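Local structure of catechol 1,2-dioxygenase (Acinetobacter sp., 1DMH) at residues 233-238 with 293-298. The protein catalyses the iron(III)-dependent intradiol cleavage of catechol by dioxygen to cis,cis-muconate, the first step of the beta-ketoadipate pathway branch from catechol. Sequence-based numbering, arbitrary orientation.
Sequences GHRKLT and TRLVDG
T293 OG1 is gripped by two nitrogens of one guanidinium. R235 NE donates to it at 2.9 Å, with an N-H...O angle of 156°. R235 NH2 adds a longer, more bent bond to the same T293 OG1 at 3.2 Å. Both are in-plane bonds: the hydroxyl lies in the guanidinium plane, at its NE/NH2 edge. A bend at chi3 (-58°) turns the arginine tip onto this hydroxyl. On the way, R235 CG passes R294 O at 3.5 Å. NH1 is committed elsewhere, in a salt bridge to D92 of helix 80-94.

The backbones are bridged once, at H234 and R294. R235 N donates to T293 O at 2.8 Å. L295 N donates to G233 O at 3.1 Å, standing above that carbonyl plane by 39°. A water links R235 and T293 a second time, accepting from T293 N and donating to R235 O. That a full sheet does not develop here agrees with the directions of the two touching parts, which run roughly at right angles.

H234 brings CB and the CD2 edge of its ring against T293 O, and its ring nitrogens bond to D232 O and A143 N. L295 lays its side chain along the G233-H234 backbone, CD2 lying 3.5 Å from H234 O.

The bridge thus ties segment 233-238, which runs into strand 237-243, to the loop after strand 283-291, at the surface and away from the iron site. With R235 buried, the D92 carboxylate would offset its charge, and the two-nitrogen grip on T293 limits rotation of the guanidinium, linking this loop to the helix.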
ATOM      1  N   GLY A 233     -30.688   9.381  20.658  1.00 19.84           N
ATOM      2  CA  GLY A 233     -31.733   8.545  20.092  1.00 19.29           C
ATOM      3  C   GLY A 233     -31.651   8.288  18.594  1.00 18.54           C
ATOM      4  O   GLY A 233     -32.449   7.524  18.041  1.00 18.37           O
ATOM      5  N   HIS A 234     -30.693   8.909  17.915  1.00 18.13           N
ATOM      6  CA  HIS A 234     -30.582   8.707  16.464  1.00 17.17           C
ATOM      7  C   HIS A 234     -29.193   8.261  16.061  1.00 16.80           C
ATOM      8  O   HIS A 234     -28.214   8.449  16.813  1.00 16.03           O
ATOM      9  CB  HIS A 234     -30.907   9.990  15.697  1.00 16.64           C
ATOM     10  CG  HIS A 234     -32.304  10.477  15.893  1.00 16.76           C
ATOM     11  ND1 HIS A 234     -32.721  11.088  17.056  1.00 16.58           N
ATOM     12  CD2 HIS A 234     -33.390  10.419  15.083  1.00 17.56           C
ATOM     13  CE1 HIS A 234     -34.003  11.388  16.952  1.00 16.51           C
ATOM     14  NE2 HIS A 234     -34.434  10.993  15.766  1.00 18.31           N
ATOM     15  N   ARG A 235     -29.117   7.671  14.873  1.00 16.03           N
ATOM     16  CA  ARG A 235     -27.836   7.213  14.341  1.00 16.55           C
ATOM     17  C   ARG A 235     -27.095   8.432  13.792  1.00 15.78           C
ATOM     18  O   ARG A 235     -27.713   9.441  13.433  1.00 15.73           O
ATOM     19  CB  ARG A 235     -28.052   6.178  13.224  1.00 16.73           C
ATOM     20  CG  ARG A 235     -28.856   4.943  13.670  1.00 17.37           C
ATOM     21  CD  ARG A 235     -28.880   3.858  12.591  1.00 16.48           C
ATOM     22  NE  ARG A 235     -29.445   4.342  11.338  1.00 15.42           N
ATOM     23  CZ  ARG A 235     -29.478   3.636  10.209  1.00 16.55           C
ATOM     24  NH1 ARG A 235     -28.980   2.397  10.162  1.00 16.06           N
ATOM     25  NH2 ARG A 235     -30.014   4.173   9.119  1.00 15.93           N
ATOM     26  N   LYS A 236     -25.773   8.350  13.744  1.00 15.85           N
ATOM     27  CA  LYS A 236     -24.980   9.464  13.232  1.00 15.61           C
ATOM     28  C   LYS A 236     -25.069   9.459  11.701  1.00 15.99           C
ATOM     29  O   LYS A 236     -24.836   8.426  11.043  1.00 16.26           O
ATOM     30  CB  LYS A 236     -23.539   9.330  13.683  1.00 16.04           C
ATOM     31  CG  LYS A 236     -22.690  10.493  13.339  1.00 17.47           C
ATOM     32  CD  LYS A 236     -21.299  10.204  13.851  1.00 19.58           C
ATOM     33  CE  LYS A 236     -20.408  11.418  13.700  1.00 19.93           C
ATOM     34  NZ  LYS A 236     -19.132  11.201  14.452  1.00 21.52           N
ATOM     35  N   LEU A 237     -25.429  10.612  11.140  1.00 15.38           N
ATOM     36  CA  LEU A 237     -25.592  10.746   9.691  1.00 14.49           C
ATOM     37  C   LEU A 237     -24.317  11.300   9.076  1.00 13.53           C
ATOM     38  O   LEU A 237     -23.765  12.277   9.566  1.00 12.99           O
ATOM     39  CB  LEU A 237     -26.732  11.738   9.361  1.00 14.93           C
ATOM     40  CG  LEU A 237     -27.553  11.743   8.055  1.00 16.23           C
ATOM     41  CD1 LEU A 237     -27.958  13.159   7.796  1.00 15.25           C
ATOM     42  CD2 LEU A 237     -26.840  11.111   6.904  1.00 15.17           C
ATOM     43  N   THR A 238     -23.844  10.674   8.006  1.00 12.85           N
ATOM     44  CA  THR A 238     -22.683  11.171   7.282  1.00 11.69           C
ATOM     45  C   THR A 238     -23.201  11.442   5.876  1.00 12.64           C
ATOM     46  O   THR A 238     -23.765  10.548   5.245  1.00 12.40           O
ATOM     47  CB  THR A 238     -21.542  10.126   7.182  1.00 12.24           C
ATOM     48  OG1 THR A 238     -21.043   9.857   8.495  1.00 12.06           O
ATOM     49  CG2 THR A 238     -20.385  10.638   6.274  1.00 12.05           C
ATOM     50  N   THR A 293     -32.356   9.171  11.374  1.00 19.45           N
ATOM     51  CA  THR A 293     -32.995   7.888  11.625  1.00 20.25           C
ATOM     52  C   THR A 293     -32.711   7.476  13.077  1.00 21.31           C
ATOM     53  O   THR A 293     -31.696   7.866  13.679  1.00 20.52           O
ATOM     54  CB  THR A 293     -32.487   6.793  10.655  1.00 20.14           C
ATOM     55  OG1 THR A 293     -31.070   6.663  10.784  1.00 20.66           O
ATOM     56  CG2 THR A 293     -32.801   7.157   9.215  1.00 20.89           C
ATOM     57  N   ARG A 294     -33.637   6.702  13.639  1.00 23.07           N
ATOM     58  CA  ARG A 294     -33.530   6.220  15.010  1.00 25.40           C
ATOM     59  C   ARG A 294     -32.528   5.082  15.140  1.00 25.26           C
ATOM     60  O   ARG A 294     -32.239   4.374  14.166  1.00 24.85           O
ATOM     61  CB  ARG A 294     -34.881   5.687  15.508  1.00 28.05           C
ATOM     62  CG  ARG A 294     -35.912   6.709  15.920  1.00 33.02           C
ATOM     63  CD  ARG A 294     -36.972   6.002  16.773  1.00 36.66           C
ATOM     64  NE  ARG A 294     -37.924   6.933  17.374  1.00 40.37           N
ATOM     65  CZ  ARG A 294     -38.901   7.547  16.709  1.00 41.75           C
ATOM     66  NH1 ARG A 294     -39.062   7.330  15.404  1.00 42.50           N
ATOM     67  NH2 ARG A 294     -39.730   8.368  17.351  1.00 43.05           N
ATOM     68  N   LEU A 295     -32.027   4.905  16.360  1.00 25.49           N
ATOM     69  CA  LEU A 295     -31.090   3.835  16.673  1.00 26.20           C
ATOM     70  C   LEU A 295     -31.804   2.510  16.404  1.00 27.34           C
ATOM     71  O   LEU A 295     -33.033   2.458  16.361  1.00 26.86           O
ATOM     72  CB  LEU A 295     -30.664   3.907  18.142  1.00 24.87           C
ATOM     73  CG  LEU A 295     -29.844   5.129  18.549  1.00 24.84           C
ATOM     74  CD1 LEU A 295     -29.612   5.097  20.041  1.00 24.66           C
ATOM     75  CD2 LEU A 295     -28.510   5.143  17.806  1.00 24.18           C
ATOM     76  N   VAL A 296     -31.030   1.448  16.209  1.00 28.71           N
ATOM     77  CA  VAL A 296     -31.599   0.139  15.934  1.00 30.80           C
ATOM     78  C   VAL A 296     -31.320  -0.706  17.168  1.00 31.57           C
ATOM     79  O   VAL A 296     -30.168  -1.010  17.477  1.00 31.34           O
ATOM     80  CB  VAL A 296     -30.956  -0.481  14.661  1.00 30.80           C
ATOM     81  CG1 VAL A 296     -31.512  -1.861  14.412  1.00 30.93           C
ATOM     82  CG2 VAL A 296     -31.229   0.410  13.469  1.00 29.93           C
ATOM     83  N   ASP A 297     -32.392  -1.050  17.876  1.00 32.97           N
ATOM     84  CA  ASP A 297     -32.316  -1.813  19.118  1.00 34.20           C
ATOM     85  C   ASP A 297     -31.305  -1.175  20.066  1.00 32.90           C
ATOM     86  O   ASP A 297     -30.419  -1.846  20.618  1.00 32.85           O
ATOM     87  CB  ASP A 297     -31.967  -3.286  18.854  1.00 37.99           C
ATOM     88  CG  ASP A 297     -33.032  -4.003  18.003  1.00 41.68           C
ATOM     89  OD1 ASP A 297     -34.253  -3.918  18.327  1.00 43.22           O
ATOM     90  OD2 ASP A 297     -32.638  -4.667  17.010  1.00 44.29           O
ATOM     91  N   GLY A 298     -31.459   0.140  20.233  1.00 30.76           N
ATOM     92  CA  GLY A 298     -30.604   0.903  21.112  1.00 28.55           C
ATOM     93  C   GLY A 298     -29.188   1.143  20.649  1.00 27.45           C
ATOM     94  O   GLY A 298     -28.388   1.669  21.408  1.00 27.74           O
TER
HETATM   95  O   HOH W   1     -29.617   9.577  11.370  1.00 20.02           O